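Local coordinates for protein FACT complex subunit SPT16 (Ashbya gossypii, PDB 6A8M) that probably helps, as the N-terminal part of a FACT histone chaperone subunit, to reorganize nucleosomes in transcription, replication and repair, at residues A[60-64]-A[76-81]; A[102-106]-A[120-124]; A[416-420]-A[432-436]. The contacts are given in a common frame with arbitrary orientation. Numbering follows the deposited sequence.

Contact 1 of 3, residues A[60-64]-A[76-81]; sequences EFPTT and ITSAAK
Lys-81 lays its aliphatic chain beside the ring of Phe-61 (chi1 m), CD lying 3.6 Å from Phe-61 CD2, so its methylenes lie against an aromatic while its amine stays among oxygens. With chi1 m, chi2 and chi3 t and chi4 p, NZ turns to Pro-62 O (3.2 Å, a weak hydrogen bond) and to water 1 (2.7 Å), which also donates to Thr-63 O (2.8 Å). Thr-64 (chi1 m) is near Thr-77 (chi1 t), CA atoms 4.7 Å apart: Thr-77 OG1 donates to Thr-64 OG1 at 2.8 Å, and Thr-64 OG1 to Pro-62 O, also 2.8 Å, a relay suited to hydroxyls. Thr-64 CA makes a CA-H...O contact with Ile-76 O (3.2 Å). Ser-78, chi1 p, is an N-cap, its OG accepting from Lys-81 N at 3.2 Å. Thr-63 (phi/psi 53/52) and extended Thr-64 form a G1 beta bulge facing Leu-37. In the N-terminal lobe of SPT16, the loop from helix 48-57 into strand 64-68 thus meets the junction of strand 72-77 and helix 79-95.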
loop_
_atom_site.group_PDB
_atom_site.type_symbol
_atom_site.label_atom_id
_atom_site.label_comp_id
_atom_site.label_asym_id
_atom_site.label_seq_id
_atom_site.Cartn_x
_atom_site.Cartn_y
_atom_site.Cartn_z
ATOM N N GLU A 60 -0.559 0.513 14.999
ATOM C CA GLU A 60 0.834 0.822 15.279
ATOM C C GLU A 60 1.007 1.004 16.790
ATOM O O GLU A 60 0.208 1.691 17.438
ATOM C CB GLU A 60 1.263 2.070 14.500
ATOM C CG GLU A 60 2.725 2.411 14.646
ATOM C CD GLU A 60 3.128 3.720 13.989
ATOM O OE1 GLU A 60 2.619 4.793 14.391
ATOM O OE2 GLU A 60 3.978 3.680 13.091
ATOM N N PHE A 61 2.017 0.342 17.364
ATOM C CA PHE A 61 2.340 0.482 18.783
ATOM C C PHE A 61 3.633 1.269 18.889
ATOM O O PHE A 61 4.723 0.701 18.702
ATOM C CB PHE A 61 2.489 -0.886 19.471
ATOM C CG PHE A 61 1.191 -1.494 19.981
ATOM C CD1 PHE A 61 0.021 -1.427 19.241
ATOM C CD2 PHE A 61 1.172 -2.182 21.182
ATOM C CE1 PHE A 61 -1.165 -1.999 19.726
ATOM C CE2 PHE A 61 0.001 -2.766 21.669
ATOM C CZ PHE A 61 -1.166 -2.676 20.938
ATOM N N PRO A 62 3.585 2.574 19.128
ATOM C CA PRO A 62 4.830 3.338 19.221
ATOM C C PRO A 62 5.679 2.879 20.396
ATOM O O PRO A 62 5.203 2.225 21.329
ATOM C CB PRO A 62 4.350 4.781 19.413
ATOM C CG PRO A 62 3.015 4.795 18.769
ATOM C CD PRO A 62 2.409 3.461 19.125
ATOM N N THR A 63 6.967 3.224 20.318
ATOM C CA THR A 63 7.904 2.990 21.417
ATOM C C THR A 63 7.872 1.530 21.873
ATOM O O THR A 63 7.659 1.221 23.045
ATOM C CB THR A 63 7.583 3.941 22.572
ATOM O OG1 THR A 63 7.395 5.261 22.045
ATOM C CG2 THR A 63 8.710 3.990 23.551
ATOM N N THR A 64 8.027 0.624 20.911
ATOM C CA THR A 64 7.814 -0.800 21.118
ATOM C C THR A 64 8.837 -1.576 20.313
ATOM O O THR A 64 9.113 -1.228 19.165
ATOM C CB THR A 64 6.400 -1.217 20.676
ATOM O OG1 THR A 64 5.449 -0.602 21.543
ATOM C CG2 THR A 64 6.219 -2.731 20.708
ATOM N N ILE A 76 8.796 -5.611 23.903
ATOM C CA ILE A 76 9.120 -4.610 24.916
ATOM C C ILE A 76 8.193 -3.437 24.665
ATOM O O ILE A 76 8.242 -2.823 23.592
ATOM C CB ILE A 76 10.589 -4.163 24.846
ATOM C CG1 ILE A 76 11.538 -5.354 24.976
ATOM C CG2 ILE A 76 10.879 -3.059 25.909
ATOM C CD1 ILE A 76 13.007 -4.989 24.799
ATOM N N THR A 77 7.327 -3.140 25.625
ATOM C CA THR A 77 6.343 -2.086 25.418
ATOM C C THR A 77 5.836 -1.621 26.780
ATOM O O THR A 77 6.114 -2.233 27.812
ATOM C CB THR A 77 5.197 -2.559 24.515
ATOM O OG1 THR A 77 4.491 -1.422 24.006
ATOM C CG2 THR A 77 4.224 -3.478 25.279
ATOM N N SER A 78 5.078 -0.533 26.765
ATOM C CA SER A 78 4.688 0.117 28.008
ATOM C C SER A 78 3.627 -0.695 28.745
ATOM O O SER A 78 2.973 -1.576 28.184
ATOM C CB SER A 78 4.142 1.512 27.722
ATOM O OG SER A 78 2.929 1.400 26.997
ATOM N N ALA A 79 3.438 -0.358 30.024
ATOM C CA ALA A 79 2.441 -1.062 30.819
ATOM C C ALA A 79 1.044 -0.887 30.233
ATOM O O ALA A 79 0.228 -1.817 30.264
ATOM C CB ALA A 79 2.490 -0.570 32.267
ATOM N N ALA A 80 0.748 0.303 29.702
ATOM C CA ALA A 80 -0.569 0.556 29.121
ATOM C C ALA A 80 -0.789 -0.262 27.854
ATOM O O ALA A 80 -1.878 -0.806 27.640
ATOM C CB ALA A 80 -0.729 2.045 28.827
ATOM N N LYS A 81 0.230 -0.362 26.999
ATOM C CA LYS A 81 0.082 -1.172 25.795
ATOM C C LYS A 81 0.040 -2.651 26.130
ATOM O O LYS A 81 -0.633 -3.424 25.434
ATOM C CB LYS A 81 1.213 -0.880 24.809
ATOM C CG LYS A 81 1.105 0.501 24.171
ATOM C CD LYS A 81 2.128 0.701 23.079
ATOM C CE LYS A 81 2.230 2.167 22.685
ATOM N NZ LYS A 81 3.074 2.938 23.628
HETATM O O HOH W 1 5.353 1.750 24.591
#

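Contact 2 of 3, residues A[102-106]-A[120-124]; sequences IELWQ and DLVER
Strand 102-106 and helix 120-124 run nearly antiparallel, at 156° with their axes 13.0 Å apart, a spacing bridged by long side chains. Trp-105 and Leu-121 have the closest CA atoms, at 10.1 Å. Glu-103 and Trp-105, two residues apart on the extended strand, both direct CA-to-CB toward the helix, each with chi1 m. The Glu-103 carboxylate serves three N-H donors from two residues. Its OE2 accepts from Trp-105 NE1 at 2.9 Å, satisfying the indole NH, and more weakly from Arg-124 NH2 at 3.3 Å; OE1 takes the better-aligned bond from Arg-124 NH1, at 3.1 Å and 161°. Arginine suits this place because its planar head can present two nitrogens to one carboxylate, a bidentate salt bridge, one of its two bonds weak. Chi1 and chi2 of Arg-124 are t and chi3 is m, which brings Trp-105 CZ2 over one guanidinium face, 3.4 Å from NH2, although NH2 itself lies at the indole edge. Farther round the ring, Trp-105 CZ3 packs 3.9 Å from Leu-121 CB and 4.1 Å from Asp-120 CB. The Asp-120 carboxylate bonds instead to Lys-116, while its backbone O accepts from Arg-124 N at 3.2 Å, the i to i+4 helix bond. Helix 113-128 lies over a face of the N-lobe sheet near its edge strand 101-106, Leu-121 also reaching Leu-65 and Ala-67. Charge and indole NH are thus matched within a partly exposed contact, where a salt bridge costs less desolvation.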
loop_
_atom_site.group_PDB
_atom_site.type_symbol
_atom_site.label_atom_id
_atom_site.label_comp_id
_atom_site.label_asym_id
_atom_site.label_seq_id
_atom_site.Cartn_x
_atom_site.Cartn_y
_atom_site.Cartn_z
ATOM N N ILE A 102 5.570 -16.308 24.018
ATOM C CA ILE A 102 5.653 -14.852 23.904
ATOM C C ILE A 102 5.911 -14.283 25.286
ATOM O O ILE A 102 5.201 -14.616 26.240
ATOM C CB ILE A 102 4.357 -14.270 23.320
ATOM C CG1 ILE A 102 4.072 -14.828 21.927
ATOM C CG2 ILE A 102 4.405 -12.732 23.294
ATOM C CD1 ILE A 102 2.659 -14.480 21.444
ATOM N N GLU A 103 6.914 -13.413 25.398
ATOM C CA GLU A 103 7.205 -12.708 26.639
ATOM C C GLU A 103 6.940 -11.223 26.449
ATOM O O GLU A 103 7.439 -10.619 25.497
ATOM C CB GLU A 103 8.660 -12.923 27.070
ATOM C CG GLU A 103 9.049 -14.373 27.151
ATOM C CD GLU A 103 10.457 -14.575 27.645
ATOM O OE1 GLU A 103 10.971 -15.707 27.510
ATOM O OE2 GLU A 103 11.050 -13.613 28.171
ATOM N N LEU A 104 6.146 -10.643 27.348
ATOM C CA LEU A 104 5.920 -9.203 27.381
ATOM C C LEU A 104 6.847 -8.626 28.443
ATOM O O LEU A 104 6.651 -8.861 29.641
ATOM C CB LEU A 104 4.458 -8.890 27.694
ATOM C CG LEU A 104 3.484 -9.599 26.762
ATOM C CD1 LEU A 104 2.034 -9.371 27.175
ATOM C CD2 LEU A 104 3.715 -9.101 25.358
ATOM N N TRP A 105 7.860 -7.890 28.009
ATOM C CA TRP A 105 8.716 -7.137 28.920
ATOM C C TRP A 105 8.186 -5.706 29.012
ATOM O O TRP A 105 8.103 -5.001 28.001
ATOM C CB TRP A 105 10.163 -7.138 28.428
ATOM C CG TRP A 105 10.807 -8.505 28.268
ATOM C CD1 TRP A 105 10.269 -9.729 28.581
ATOM C CD2 TRP A 105 12.104 -8.767 27.730
ATOM N NE1 TRP A 105 11.162 -10.741 28.265
ATOM C CE2 TRP A 105 12.295 -10.174 27.742
ATOM C CE3 TRP A 105 13.122 -7.951 27.225
ATOM C CZ2 TRP A 105 13.471 -10.769 27.289
ATOM C CZ3 TRP A 105 14.285 -8.547 26.774
ATOM C CH2 TRP A 105 14.450 -9.940 26.799
ATOM N N GLN A 106 7.838 -5.268 30.219
ATOM C CA GLN A 106 7.253 -3.947 30.393
ATOM C C GLN A 106 8.367 -2.901 30.399
ATOM O O GLN A 106 9.292 -2.992 31.202
ATOM C CB GLN A 106 6.462 -3.929 31.694
ATOM C CG GLN A 106 5.631 -2.711 31.967
ATOM C CD GLN A 106 4.829 -2.878 33.250
ATOM O OE1 GLN A 106 5.177 -2.321 34.298
ATOM N NE2 GLN A 106 3.763 -3.667 33.177
ATOM N N ASP A 120 19.667 -7.430 27.678
ATOM C CA ASP A 120 19.097 -8.780 27.784
ATOM C C ASP A 120 18.705 -9.325 26.417
ATOM O O ASP A 120 18.995 -10.481 26.085
ATOM C CB ASP A 120 17.855 -8.776 28.673
ATOM C CG ASP A 120 18.148 -8.458 30.109
ATOM O OD1 ASP A 120 19.339 -8.387 30.483
ATOM O OD2 ASP A 120 17.155 -8.273 30.856
ATOM N N LEU A 121 18.017 -8.507 25.614
ATOM C CA LEU A 121 17.549 -8.983 24.318
ATOM C C LEU A 121 18.719 -9.292 23.387
ATOM O O LEU A 121 18.705 -10.309 22.686
ATOM C CB LEU A 121 16.609 -7.961 23.691
ATOM C CG LEU A 121 16.169 -8.411 22.294
ATOM C CD1 LEU A 121 15.182 -9.574 22.385
ATOM C CD2 LEU A 121 15.632 -7.277 21.518
ATOM N N VAL A 122 19.754 -8.444 23.389
ATOM C CA VAL A 122 20.955 -8.726 22.602
ATOM C C VAL A 122 21.569 -10.076 22.988
ATOM O O VAL A 122 22.075 -10.804 22.127
ATOM C CB VAL A 122 21.961 -7.563 22.740
ATOM C CG1 VAL A 122 23.377 -8.066 22.649
ATOM C CG2 VAL A 122 21.681 -6.529 21.654
ATOM N N GLU A 123 21.518 -10.445 24.275
ATOM C CA GLU A 123 22.014 -11.763 24.673
ATOM C C GLU A 123 21.228 -12.875 23.978
ATOM O O GLU A 123 21.810 -13.836 23.451
ATOM C CB GLU A 123 21.948 -11.932 26.194
ATOM C CG GLU A 123 22.856 -10.994 26.995
ATOM C CD GLU A 123 24.328 -11.126 26.630
ATOM O OE1 GLU A 123 24.959 -12.138 27.011
ATOM O OE2 GLU A 123 24.855 -10.204 25.970
ATOM N N ARG A 124 19.903 -12.759 23.955
ATOM C CA ARG A 124 19.112 -13.776 23.273
ATOM C C ARG A 124 19.382 -13.776 21.768
ATOM O O ARG A 124 19.452 -14.843 21.148
ATOM C CB ARG A 124 17.627 -13.572 23.580
ATOM C CG ARG A 124 16.772 -14.788 23.273
ATOM C CD ARG A 124 15.345 -14.632 23.764
ATOM N NE ARG A 124 15.275 -14.296 25.188
ATOM C CZ ARG A 124 14.183 -14.460 25.931
ATOM N NH1 ARG A 124 13.078 -14.961 25.380
ATOM N NH2 ARG A 124 14.193 -14.133 27.218
#

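Contact 3 of 3, residues A[416-420]-A[432-436]; sequences QLADT and TNYTK
In the M24 peptidase-like domain, which has the pita-bread fold, strand 412-424 is met by the loop that follows strand 427-430. Residues 416-420 are extended; their CA atoms come within 5.7 Å at Thr-420 and Thr-432 but stay 8.4 Å apart at Leu-417 and Lys-436, so the loop swings away from the strand and side chains span the gap. Thr-432 (phi/psi -96/114) comes first. With chi1 p, its OG1 donates to Asp-419 OD1 at 2.6 Å and accepts from the backbone Thr-420 N at 3.0 Å; threonine fits because one hydroxyl can do both, while its methyl CG2 packs 3.8 Å from Thr-420 OG1, itself hydrogen-bonded to Asn-301 O. At Asn-433 (-114/10) the backbone bends, and the backbone N atoms of Asn-433 and Tyr-434 hydrogen-bond to the Asp-193 carboxylate of helix 179-208. Tyr-434 (-58/141) and Thr-435 (-56/147) carry the loop onward, both giving carbonyl oxygens to Arg-304. That arginine also forms a salt bridge to Asp-419 OD1, so the buried aspartate, its chi1 m and its CA-to-CB bond toward the loop, is compensated by two cations. Lys-436 supplies the second. From a p chi1 its chain continues with chi2 to chi4 all t, far enough to cross the wider end of the gap, and its amine also meets Gln-325 of helix 312-332, whose NE2 binds Asp-419 OD2. Lys-436 CB lies 4.0 Å from Leu-417 CD1, and Lys-436 NZ completes its salt bridge to Asp-419 OD2 at 3.0 Å.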
loop_
_atom_site.group_PDB
_atom_site.type_symbol
_atom_site.label_atom_id
_atom_site.label_comp_id
_atom_site.label_asym_id
_atom_site.label_seq_id
_atom_site.Cartn_x
_atom_site.Cartn_y
_atom_site.Cartn_z
ATOM N N GLN A 416 -3.982 7.838 -18.583
ATOM C CA GLN A 416 -3.672 7.017 -17.432
ATOM C C GLN A 416 -4.946 6.388 -16.894
ATOM O O GLN A 416 -5.963 7.060 -16.743
ATOM C CB GLN A 416 -2.968 7.842 -16.346
ATOM C CG GLN A 416 -2.555 7.020 -15.155
ATOM C CD GLN A 416 -1.619 7.779 -14.260
ATOM O OE1 GLN A 416 -1.966 8.868 -13.745
ATOM N NE2 GLN A 416 -0.416 7.247 -14.092
ATOM N N LEU A 417 -4.869 5.099 -16.573
ATOM C CA LEU A 417 -6.009 4.376 -16.032
ATOM C C LEU A 417 -5.491 3.445 -14.952
ATOM O O LEU A 417 -4.505 2.745 -15.185
ATOM C CB LEU A 417 -6.688 3.563 -17.142
ATOM C CG LEU A 417 -8.002 2.868 -16.825
ATOM C CD1 LEU A 417 -9.094 3.916 -16.575
ATOM C CD2 LEU A 417 -8.387 1.932 -17.967
ATOM N N ALA A 418 -6.152 3.417 -13.793
ATOM C CA ALA A 418 -5.763 2.482 -12.741
ATOM C C ALA A 418 -6.997 1.951 -12.031
ATOM O O ALA A 418 -7.976 2.670 -11.841
ATOM C CB ALA A 418 -4.801 3.134 -11.715
ATOM N N ASP A 419 -6.932 0.679 -11.621
ATOM C CA ASP A 419 -7.985 0.066 -10.831
ATOM C C ASP A 419 -7.363 -0.900 -9.838
ATOM O O ASP A 419 -6.262 -1.417 -10.051
ATOM C CB ASP A 419 -9.011 -0.671 -11.713
ATOM C CG ASP A 419 -10.002 0.286 -12.350
ATOM O OD1 ASP A 419 -10.848 0.824 -11.616
ATOM O OD2 ASP A 419 -9.919 0.515 -13.571
ATOM N N THR A 420 -8.097 -1.154 -8.757
ATOM C CA THR A 420 -7.685 -2.125 -7.748
ATOM C C THR A 420 -8.292 -3.484 -8.083
ATOM O O THR A 420 -9.498 -3.590 -8.318
ATOM C CB THR A 420 -8.121 -1.634 -6.374
ATOM O OG1 THR A 420 -7.531 -0.339 -6.164
ATOM C CG2 THR A 420 -7.684 -2.585 -5.268
ATOM N N THR A 432 -12.622 -1.443 -7.702
ATOM C CA THR A 432 -12.966 -0.048 -7.983
ATOM C C THR A 432 -13.864 -0.043 -9.217
ATOM O O THR A 432 -13.427 -0.421 -10.313
ATOM C CB THR A 432 -11.703 0.787 -8.218
ATOM O OG1 THR A 432 -10.820 0.070 -9.091
ATOM C CG2 THR A 432 -10.953 1.059 -6.899
ATOM N N ASN A 433 -15.128 0.354 -9.037
ATOM C CA ASN A 433 -16.144 0.234 -10.072
ATOM C C ASN A 433 -16.633 1.584 -10.578
ATOM O O ASN A 433 -17.584 1.626 -11.360
ATOM C CB ASN A 433 -17.312 -0.620 -9.561
ATOM C CG ASN A 433 -16.852 -2.001 -9.107
ATOM O OD1 ASN A 433 -17.092 -2.423 -7.964
ATOM N ND2 ASN A 433 -16.161 -2.707 -10.000
ATOM N N TYR A 434 -15.971 2.683 -10.211
ATOM C CA TYR A 434 -16.305 3.964 -10.818
ATOM C C TYR A 434 -16.126 3.871 -12.331
ATOM O O TYR A 434 -15.201 3.218 -12.822
ATOM C CB TYR A 434 -15.447 5.093 -10.230
ATOM C CG TYR A 434 -15.815 6.429 -10.819
ATOM C CD1 TYR A 434 -17.004 7.071 -10.448
ATOM C CD2 TYR A 434 -15.021 7.025 -11.785
ATOM C CE1 TYR A 434 -17.361 8.292 -11.017
ATOM C CE2 TYR A 434 -15.375 8.231 -12.352
ATOM C CZ TYR A 434 -16.540 8.860 -11.973
ATOM O OH TYR A 434 -16.891 10.064 -12.555
ATOM N N THR A 435 -17.041 4.496 -13.075
ATOM C CA THR A 435 -17.051 4.336 -14.525
ATOM C C THR A 435 -15.716 4.718 -15.167
ATOM O O THR A 435 -14.984 5.601 -14.701
ATOM C CB THR A 435 -18.186 5.167 -15.165
ATOM O OG1 THR A 435 -18.175 4.962 -16.583
ATOM C CG2 THR A 435 -17.973 6.656 -14.897
ATOM N N LYS A 436 -15.397 4.016 -16.253
ATOM C CA LYS A 436 -14.323 4.404 -17.151
ATOM C C LYS A 436 -14.800 4.361 -18.593
ATOM O O LYS A 436 -13.978 4.423 -19.507
ATOM C CB LYS A 436 -13.101 3.503 -16.974
ATOM C CG LYS A 436 -13.446 2.001 -17.009
ATOM C CD LYS A 436 -12.365 1.212 -16.283
ATOM C CE LYS A 436 -12.634 -0.285 -16.311
ATOM N NZ LYS A 436 -11.784 -0.990 -15.292
#

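Overall arrangement
From the N terminus, contact 1 closes first, bringing the entry to strand 64-68 back against the end of the next strand, 72-77, around a beta hairpin. Helix 79-95 then leads to strand 101-106, where contact 2 begins and which it joins to helix 113-128. The two contacts adjoin in the N-terminal lobe: strands 72-77 and 101-106 are neighbours in one sheet, with Thr-77 N 3.1 Å from Trp-105 O. Contact 3 closes much later, round the hairpin of strands 412-424 and 427-430 in the peptidase-like domain, tying the loop after it back to strand 412-424, about 39 and 47 Å from contacts 1 and 2, centre to centre. All three follow in series; none nests or crosses.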